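Local structure of mannan endo-1,4-beta-mannosidase (Cryptopygus antarcticus, 4OOU) at residues S244-N256 with N289-V303. The protein hydrolyses internal beta-1,4-mannosidic linkages in the backbones of mannans, galactomannans and glucomannans, releasing mainly short manno-oligosaccharides. Sequence-based numbering, arbitrary orientation.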
ATOM      1  N   SER A 244       6.627   6.983  -7.238  1.00 42.36           N
ATOM      2  CA  SER A 244       7.877   6.821  -7.992  1.00 40.52           C
ATOM      3  C   SER A 244       8.993   6.466  -7.049  1.00 41.56           C
ATOM      4  O   SER A 244       8.902   6.737  -5.859  1.00 41.30           O
ATOM      5  CB  SER A 244       8.260   8.169  -8.579  1.00 41.64           C
ATOM      6  OG  SER A 244       9.300   8.025  -9.493  1.00 47.17           O
ATOM      7  N   GLU A 245      10.069   5.915  -7.596  1.00 42.52           N
ATOM      8  CA  GLU A 245      11.337   5.714  -6.867  1.00 41.18           C
ATOM      9  C   GLU A 245      11.889   6.975  -6.159  1.00 43.91           C
ATOM     10  O   GLU A 245      12.492   6.856  -5.076  1.00 38.18           O
ATOM     11  CB  GLU A 245      12.385   5.154  -7.841  1.00 39.63           C
ATOM     12  CG  GLU A 245      12.868   6.129  -8.927  1.00 36.68           C
ATOM     13  CD  GLU A 245      12.030   6.182 -10.194  1.00 37.95           C
ATOM     14  OE1 GLU A 245      11.021   5.451 -10.360  1.00 34.43           O
ATOM     15  OE2 GLU A 245      12.405   7.004 -11.062  1.00 40.46           O
ATOM     16  N   LEU A 246      11.636   8.154  -6.773  1.00 43.36           N
ATOM     17  CA  LEU A 246      12.215   9.481  -6.414  1.00 46.18           C
ATOM     18  C   LEU A 246      12.186   9.917  -4.958  1.00 47.84           C
ATOM     19  O   LEU A 246      12.912  10.853  -4.538  1.00 45.73           O
ATOM     20  CB  LEU A 246      11.486  10.582  -7.190  1.00 47.80           C
ATOM     21  CG  LEU A 246      11.907  10.994  -8.614  1.00 47.49           C
ATOM     22  CD1 LEU A 246      12.962  10.132  -9.283  1.00 47.03           C
ATOM     23  CD2 LEU A 246      10.681  11.072  -9.510  1.00 51.00           C
ATOM     24  N   THR A 247      11.344   9.249  -4.191  1.00 46.26           N
ATOM     25  CA  THR A 247      11.009   9.720  -2.884  1.00 42.30           C
ATOM     26  C   THR A 247      11.177   8.623  -1.841  1.00 41.73           C
ATOM     27  O   THR A 247      10.847   8.810  -0.666  1.00 46.72           O
ATOM     28  CB  THR A 247       9.604  10.314  -2.967  1.00 42.58           C
ATOM     29  OG1 THR A 247       9.383  11.177  -1.869  1.00 50.00           O
ATOM     30  CG2 THR A 247       8.586   9.279  -2.966  1.00 43.47           C
ATOM     31  N   GLN A 248      11.729   7.480  -2.239  1.00 40.61           N
ATOM     32  CA  GLN A 248      11.957   6.399  -1.276  1.00 41.52           C
ATOM     33  C   GLN A 248      13.343   5.757  -1.402  1.00 40.61           C
ATOM     34  O   GLN A 248      13.574   4.616  -0.975  1.00 36.78           O
ATOM     35  CB  GLN A 248      10.811   5.363  -1.304  1.00 42.64           C
ATOM     36  CG  GLN A 248       9.631   5.763  -0.410  1.00 41.18           C
ATOM     37  CD  GLN A 248       8.596   4.673  -0.251  1.00 41.57           C
ATOM     38  OE1 GLN A 248       8.929   3.492  -0.196  1.00 43.61           O
ATOM     39  NE2 GLN A 248       7.328   5.062  -0.168  1.00 41.25           N
ATOM     40  N   THR A 249      14.283   6.532  -1.929  1.00 39.55           N
ATOM     41  CA  THR A 249      15.688   6.157  -1.874  1.00 37.25           C
ATOM     42  C   THR A 249      16.549   7.386  -1.602  1.00 42.50           C
ATOM     43  O   THR A 249      16.255   8.491  -2.096  1.00 44.53           O
ATOM     44  CB  THR A 249      16.110   5.516  -3.193  1.00 34.26           C
ATOM     45  OG1 THR A 249      17.431   4.955  -3.063  1.00 31.57           O
ATOM     46  CG2 THR A 249      16.030   6.554  -4.332  1.00 33.57           C
ATOM     47  N   ASP A 250      17.620   7.213  -0.835  1.00 44.80           N
ATOM     48  CA  ASP A 250      18.623   8.289  -0.744  1.00 46.48           C
ATOM     49  C   ASP A 250      19.657   8.200  -1.865  1.00 41.97           C
ATOM     50  O   ASP A 250      20.458   9.125  -2.070  1.00 44.96           O
ATOM     51  CB  ASP A 250      19.261   8.320   0.637  1.00 45.29           C
ATOM     52  CG  ASP A 250      18.318   8.854   1.648  1.00 46.22           C
ATOM     53  OD1 ASP A 250      17.802   9.961   1.420  1.00 47.64           O
ATOM     54  OD2 ASP A 250      18.036   8.161   2.638  1.00 52.59           O
ATOM     55  N   SER A 251      19.601   7.120  -2.630  1.00 39.11           N
ATOM     56  CA  SER A 251      20.494   6.965  -3.780  1.00 41.78           C
ATOM     57  C   SER A 251      20.259   8.041  -4.877  1.00 37.61           C
ATOM     58  O   SER A 251      19.330   8.858  -4.791  1.00 35.17           O
ATOM     59  CB  SER A 251      20.367   5.547  -4.334  1.00 40.51           C
ATOM     60  OG  SER A 251      20.805   4.611  -3.362  1.00 41.67           O
ATOM     61  N   PHE A 252      21.143   8.068  -5.868  1.00 37.23           N
ATOM     62  CA  PHE A 252      20.909   8.807  -7.139  1.00 38.42           C
ATOM     63  C   PHE A 252      20.636  10.305  -7.019  1.00 35.47           C
ATOM     64  O   PHE A 252      20.149  10.918  -7.990  1.00 34.76           O
ATOM     65  CB  PHE A 252      19.743   8.184  -7.905  1.00 41.01           C
ATOM     66  CG  PHE A 252      19.874   6.692  -8.111  1.00 45.51           C
ATOM     67  CD1 PHE A 252      20.791   6.182  -9.031  1.00 49.00           C
ATOM     68  CD2 PHE A 252      19.075   5.805  -7.413  1.00 44.93           C
ATOM     69  CE1 PHE A 252      20.911   4.820  -9.259  1.00 46.83           C
ATOM     70  CE2 PHE A 252      19.187   4.443  -7.635  1.00 50.84           C
ATOM     71  CZ  PHE A 252      20.104   3.948  -8.562  1.00 49.42           C
ATOM     72  N   GLY A 253      20.961  10.879  -5.849  1.00 33.56           N
ATOM     73  CA  GLY A 253      20.606  12.263  -5.517  1.00 35.15           C
ATOM     74  C   GLY A 253      19.157  12.487  -5.110  1.00 37.26           C
ATOM     75  O   GLY A 253      18.737  13.607  -4.846  1.00 33.64           O
ATOM     76  N   TYR A 254      18.382  11.410  -5.052  1.00 41.43           N
ATOM     77  CA  TYR A 254      17.004  11.492  -4.615  1.00 38.96           C
ATOM     78  C   TYR A 254      16.966  11.496  -3.095  1.00 40.73           C
ATOM     79  O   TYR A 254      18.004  11.378  -2.436  1.00 44.42           O
ATOM     80  CB  TYR A 254      16.247  10.276  -5.098  1.00 38.11           C
ATOM     81  CG  TYR A 254      16.366   9.968  -6.556  1.00 36.99           C
ATOM     82  CD1 TYR A 254      16.556  10.989  -7.518  1.00 36.89           C
ATOM     83  CD2 TYR A 254      16.215   8.659  -7.005  1.00 35.36           C
ATOM     84  CE1 TYR A 254      16.626  10.693  -8.860  1.00 33.71           C
ATOM     85  CE2 TYR A 254      16.269   8.363  -8.346  1.00 37.47           C
ATOM     86  CZ  TYR A 254      16.479   9.381  -9.272  1.00 37.43           C
ATOM     87  OH  TYR A 254      16.557   9.053 -10.611  1.00 42.68           O
ATOM     88  N   ARG A 255      15.762  11.578  -2.546  1.00 40.80           N
ATOM     89  CA  ARG A 255      15.573  11.607  -1.108  1.00 45.14           C
ATOM     90  C   ARG A 255      14.570  10.556  -0.669  1.00 42.72           C
ATOM     91  O   ARG A 255      13.520  10.420  -1.270  1.00 44.62           O
ATOM     92  CB  ARG A 255      15.075  12.993  -0.714  1.00 51.50           C
ATOM     93  CG  ARG A 255      14.821  13.203   0.774  1.00 56.83           C
ATOM     94  CD  ARG A 255      16.101  13.331   1.583  1.00 62.51           C
ATOM     95  NE  ARG A 255      17.073  14.238   0.961  1.00 65.25           N
ATOM     96  CZ  ARG A 255      18.331  13.918   0.647  1.00 66.77           C
ATOM     97  NH1 ARG A 255      18.821  12.701   0.896  1.00 60.97           N
ATOM     98  NH2 ARG A 255      19.109  14.836   0.076  1.00 70.04           N
ATOM     99  N   ASN A 256      14.904   9.805   0.370  1.00 44.45           N
ATOM    100  CA  ASN A 256      13.952   8.900   1.019  1.00 46.76           C
ATOM    101  C   ASN A 256      13.205   9.707   2.075  1.00 46.81           C
ATOM    102  O   ASN A 256      13.709   9.905   3.177  1.00 50.49           O
ATOM    103  CB  ASN A 256      14.694   7.715   1.664  1.00 49.36           C
ATOM    104  CG  ASN A 256      13.765   6.708   2.344  1.00 52.68           C
ATOM    105  OD1 ASN A 256      12.532   6.878   2.421  1.00 54.32           O
ATOM    106  ND2 ASN A 256      14.368   5.640   2.861  1.00 50.73           N
ATOM    107  N   ASN A 289      11.763   5.830 -16.112  1.00 45.46           N
ATOM    108  CA  ASN A 289      12.736   6.721 -15.459  1.00 45.47           C
ATOM    109  C   ASN A 289      14.158   6.093 -15.392  1.00 46.69           C
ATOM    110  O   ASN A 289      14.309   4.888 -15.433  1.00 42.62           O
ATOM    111  CB  ASN A 289      12.268   7.083 -14.043  1.00 43.30           C
ATOM    112  CG  ASN A 289      11.000   7.922 -14.018  1.00 40.35           C
ATOM    113  OD1 ASN A 289      10.485   8.396 -15.047  1.00 39.30           O
ATOM    114  ND2 ASN A 289      10.492   8.115 -12.822  1.00 38.04           N
ATOM    115  N   GLN A 290      15.188   6.930 -15.309  1.00 54.14           N
ATOM    116  CA  GLN A 290      16.587   6.479 -15.297  1.00 56.52           C
ATOM    117  C   GLN A 290      16.870   5.319 -14.334  1.00 54.13           C
ATOM    118  O   GLN A 290      17.442   4.283 -14.709  1.00 45.52           O
ATOM    119  CB  GLN A 290      17.508   7.649 -14.901  1.00 60.55           C
ATOM    120  CG  GLN A 290      18.439   8.095 -15.996  1.00 68.54           C
ATOM    121  CD  GLN A 290      19.242   6.924 -16.513  1.00 76.75           C
ATOM    122  OE1 GLN A 290      20.108   6.410 -15.801  1.00 83.32           O
ATOM    123  NE2 GLN A 290      18.924   6.454 -17.730  1.00 75.76           N
ATOM    124  N   ASN A 291      16.484   5.522 -13.081  1.00 48.51           N
ATOM    125  CA  ASN A 291      16.818   4.587 -12.027  1.00 46.72           C
ATOM    126  C   ASN A 291      15.540   4.048 -11.407  1.00 42.34           C
ATOM    127  O   ASN A 291      15.443   3.877 -10.195  1.00 41.21           O
ATOM    128  CB  ASN A 291      17.708   5.275 -11.004  1.00 49.31           C
ATOM    129  CG  ASN A 291      18.887   5.987 -11.656  1.00 52.66           C
ATOM    130  OD1 ASN A 291      19.646   5.378 -12.425  1.00 47.53           O
ATOM    131  ND2 ASN A 291      19.040   7.290 -11.362  1.00 52.02           N
ATOM    132  N   ALA A 292      14.568   3.784 -12.275  1.00 38.32           N
ATOM    133  CA  ALA A 292      13.312   3.193 -11.884  1.00 38.92           C
ATOM    134  C   ALA A 292      13.533   1.713 -11.615  1.00 37.35           C
ATOM    135  O   ALA A 292      14.561   1.148 -11.983  1.00 43.99           O
ATOM    136  CB  ALA A 292      12.248   3.424 -12.950  1.00 37.61           C
ATOM    137  N   PRO A 293      12.606   1.086 -10.921  1.00 35.59           N
ATOM    138  CA  PRO A 293      12.868  -0.250 -10.384  1.00 39.51           C
ATOM    139  C   PRO A 293      13.239  -1.360 -11.377  1.00 42.99           C
ATOM    140  O   PRO A 293      14.095  -2.193 -11.045  1.00 43.61           O
ATOM    141  CB  PRO A 293      11.550  -0.597  -9.689  1.00 36.68           C
ATOM    142  CG  PRO A 293      11.110   0.702  -9.179  1.00 37.78           C
ATOM    143  CD  PRO A 293      11.462   1.707 -10.257  1.00 36.45           C
ATOM    144  N   PHE A 294      12.584  -1.385 -12.551  1.00 43.27           N
ATOM    145  CA  PHE A 294      12.859  -2.396 -13.572  1.00 41.64           C
ATOM    146  C   PHE A 294      14.059  -1.980 -14.408  1.00 41.82           C
ATOM    147  O   PHE A 294      14.500  -2.747 -15.257  1.00 42.58           O
ATOM    148  CB  PHE A 294      11.640  -2.688 -14.465  1.00 42.60           C
ATOM    149  CG  PHE A 294      10.522  -3.392 -13.746  1.00 40.24           C
ATOM    150  CD1 PHE A 294      10.652  -4.712 -13.368  1.00 41.95           C
ATOM    151  CD2 PHE A 294       9.339  -2.718 -13.412  1.00 41.97           C
ATOM    152  CE1 PHE A 294       9.621  -5.359 -12.665  1.00 42.22           C
ATOM    153  CE2 PHE A 294       8.312  -3.353 -12.710  1.00 42.08           C
ATOM    154  CZ  PHE A 294       8.450  -4.681 -12.335  1.00 39.01           C
ATOM    155  N   LYS A 295      14.617  -0.801 -14.136  1.00 42.12           N
ATOM    156  CA  LYS A 295      15.925  -0.423 -14.698  1.00 44.44           C
ATOM    157  C   LYS A 295      17.093  -0.889 -13.836  1.00 46.20           C
ATOM    158  O   LYS A 295      18.214  -0.914 -14.292  1.00 46.35           O
ATOM    159  CB  LYS A 295      16.021   1.092 -14.906  1.00 44.20           C
ATOM    160  CG  LYS A 295      15.454   1.562 -16.228  1.00 46.16           C
ATOM    161  CD  LYS A 295      16.385   1.166 -17.377  1.00 52.21           C
ATOM    162  CE  LYS A 295      16.268   2.070 -18.601  1.00 58.02           C
ATOM    163  NZ  LYS A 295      16.857   3.413 -18.345  1.00 64.44           N
ATOM    164  N   VAL A 296      16.829  -1.308 -12.610  1.00 48.79           N
ATOM    165  CA  VAL A 296      17.854  -1.267 -11.594  1.00 49.27           C
ATOM    166  C   VAL A 296      17.711  -2.444 -10.585  1.00 48.61           C
ATOM    167  O   VAL A 296      16.953  -3.370 -10.826  1.00 52.16           O
ATOM    168  CB  VAL A 296      17.767   0.147 -10.982  1.00 53.00           C
ATOM    169  CG1 VAL A 296      17.044   0.162  -9.640  1.00 53.95           C
ATOM    170  CG2 VAL A 296      19.135   0.788 -10.901  1.00 55.85           C
ATOM    171  N   ASN A 297      18.488  -2.431  -9.512  1.00 46.53           N
ATOM    172  CA  ASN A 297      18.403  -3.406  -8.413  1.00 46.98           C
ATOM    173  C   ASN A 297      17.585  -2.854  -7.274  1.00 44.22           C
ATOM    174  O   ASN A 297      17.642  -1.663  -7.030  1.00 49.66           O
ATOM    175  CB  ASN A 297      19.787  -3.538  -7.768  1.00 52.05           C
ATOM    176  CG  ASN A 297      20.528  -4.767  -8.170  1.00 56.76           C
ATOM    177  OD1 ASN A 297      20.047  -5.598  -8.939  1.00 68.48           O
ATOM    178  ND2 ASN A 297      21.730  -4.896  -7.639  1.00 55.38           N
ATOM    179  N   ARG A 298      16.955  -3.687  -6.466  1.00 41.76           N
ATOM    180  CA  ARG A 298      16.478  -3.171  -5.170  1.00 42.10           C
ATOM    181  C   ARG A 298      17.640  -2.681  -4.303  1.00 39.48           C
ATOM    182  O   ARG A 298      17.490  -1.803  -3.457  1.00 46.12           O
ATOM    183  CB  ARG A 298      15.740  -4.223  -4.356  1.00 43.01           C
ATOM    184  CG  ARG A 298      16.688  -4.940  -3.418  1.00 45.98           C
ATOM    185  CD  ARG A 298      16.035  -5.399  -2.158  1.00 43.12           C
ATOM    186  NE  ARG A 298      16.004  -4.372  -1.166  1.00 39.77           N
ATOM    187  CZ  ARG A 298      15.570  -4.626   0.054  1.00 43.63           C
ATOM    188  NH1 ARG A 298      15.189  -5.843   0.346  1.00 40.88           N
ATOM    189  NH2 ARG A 298      15.503  -3.677   0.979  1.00 47.84           N
ATOM    190  N   TRP A 299      18.791  -3.300  -4.476  1.00 38.95           N
ATOM    191  CA  TRP A 299      19.945  -3.045  -3.625  1.00 36.51           C
ATOM    192  C   TRP A 299      20.475  -1.666  -3.946  1.00 37.02           C
ATOM    193  O   TRP A 299      20.935  -0.938  -3.059  1.00 34.44           O
ATOM    194  CB  TRP A 299      20.999  -4.106  -3.883  1.00 35.72           C
ATOM    195  CG  TRP A 299      20.431  -5.530  -3.817  1.00 36.75           C
ATOM    196  CD1 TRP A 299      20.271  -6.399  -4.855  1.00 36.00           C
ATOM    197  CD2 TRP A 299      19.912  -6.196  -2.658  1.00 35.45           C
ATOM    198  NE1 TRP A 299      19.712  -7.561  -4.420  1.00 35.71           N
ATOM    199  CE2 TRP A 299      19.490  -7.470  -3.069  1.00 35.59           C
ATOM    200  CE3 TRP A 299      19.780  -5.841  -1.316  1.00 35.14           C
ATOM    201  CZ2 TRP A 299      18.930  -8.393  -2.190  1.00 34.60           C
ATOM    202  CZ3 TRP A 299      19.232  -6.775  -0.426  1.00 38.83           C
ATOM    203  CH2 TRP A 299      18.807  -8.033  -0.871  1.00 35.16           C
ATOM    204  N   ALA A 300      20.370  -1.308  -5.228  1.00 34.41           N
ATOM    205  CA  ALA A 300      20.706   0.025  -5.695  1.00 33.59           C
ATOM    206  C   ALA A 300      20.021   1.086  -4.851  1.00 34.92           C
ATOM    207  O   ALA A 300      20.572   2.162  -4.653  1.00 38.11           O
ATOM    208  CB  ALA A 300      20.325   0.196  -7.168  1.00 33.06           C
ATOM    209  N   TYR A 301      18.818   0.818  -4.338  1.00 34.38           N
ATOM    210  CA  TYR A 301      18.133   1.871  -3.599  1.00 36.17           C
ATOM    211  C   TYR A 301      18.709   2.031  -2.176  1.00 38.70           C
ATOM    212  O   TYR A 301      18.320   2.933  -1.449  1.00 41.51           O
ATOM    213  CB  TYR A 301      16.618   1.671  -3.613  1.00 32.81           C
ATOM    214  CG  TYR A 301      16.012   1.827  -4.985  1.00 30.86           C
ATOM    215  CD1 TYR A 301      16.110   3.006  -5.680  1.00 29.25           C
ATOM    216  CD2 TYR A 301      15.354   0.786  -5.590  1.00 31.04           C
ATOM    217  CE1 TYR A 301      15.578   3.159  -6.951  1.00 28.11           C
ATOM    218  CE2 TYR A 301      14.806   0.927  -6.856  1.00 32.66           C
ATOM    219  CZ  TYR A 301      14.932   2.127  -7.541  1.00 31.12           C
ATOM    220  OH  TYR A 301      14.369   2.249  -8.812  1.00 28.45           O
ATOM    221  N   ASN A 302      19.681   1.191  -1.828  1.00 40.71           N
ATOM    222  CA  ASN A 302      20.357   1.231  -0.522  1.00 41.14           C
ATOM    223  C   ASN A 302      19.321   1.406   0.576  1.00 37.37           C
ATOM    224  O   ASN A 302      19.286   2.413   1.267  1.00 36.45           O
ATOM    225  CB  ASN A 302      21.439   2.321  -0.469  1.00 39.17           C
ATOM    226  CG  ASN A 302      22.312   2.237   0.805  1.00 42.81           C
ATOM    227  OD1 ASN A 302      22.993   3.195   1.184  1.00 46.86           O
ATOM    228  ND2 ASN A 302      22.282   1.099   1.471  1.00 41.58           N
ATOM    229  N   VAL A 303      18.437   0.428   0.688  1.00 37.91           N
ATOM    230  CA  VAL A 303      17.276   0.570   1.569  1.00 35.71           C
ATOM    231  C   VAL A 303      16.938  -0.788   2.268  1.00 35.01           C
ATOM    232  O   VAL A 303      15.791  -1.102   2.595  1.00 32.56           O
ATOM    233  CB  VAL A 303      16.154   1.183   0.726  1.00 34.92           C
ATOM    234  CG1 VAL A 303      15.248   0.126   0.096  1.00 36.36           C
ATOM    235  CG2 VAL A 303      15.402   2.200   1.519  1.00 35.44           C
TER
HETATM  236  O   HOH W   1      14.867   7.384 -11.830  1.00 42.32           O
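With CG of Glu-245 set between its own backbone N and carbonyl carbon (chi1 69°) and the chain bent again at chi2, the carboxylate folds over against Asn-289 and Ala-292. There Asn-289 ND2 donates a hydrogen bond to Glu-245 OE2 at 2.8 Å; the N-H comes to the syn side of OE2, a little out of the carboxylate plane, while OE2 lies in the amide plane of Asn-289, the two planes being steeply inclined. A water also donates to OE2; it accepts from the backbone N of Asn-291 and is bound to Tyr-254 OH. The carboxylate thereby meets the facing loop twice, directly at Asn-289 and through the water at Asn-291. A long, bendable acid suits this place because its aliphatic part packs while its oxygens bond, Glu-245 CB lying 3.6 Å from Tyr-301 OH.

Threonine suits position 249 because one hydroxyl does two jobs. With OG1 anti to the backbone N (chi1 -171°), Thr-249 OG1 donates to Tyr-301 O at 2.7 Å. The same oxygen accepts from the backbone N of Ser-251, forming an ST turn, and borders the edge of the Tyr-301 ring. Ser-251, small enough to sit close to the opposing backbone, donates from OG to Ala-300 O at 2.8 Å, in the carbonyl plane.

Phe-252 supplies the broad apolar surface. Asn-291 CB sits 3.5 Å over the ring centre in a CH-pi contact, the amide stacked 13° from the ring plane, and CZ touches Val-296 CG2 and Ala-300 CB.

In this GH5 TIM barrel the contact joins the loops following strands 238-241 and 277-281, beside the substrate-binding Trp-243 and His-284. A buried carboxylate, supplied with an amide and a water as donors, probably remains ionised, and hydroxyls tied to backbone carbonyls fix one loop against the other without regular secondary structure.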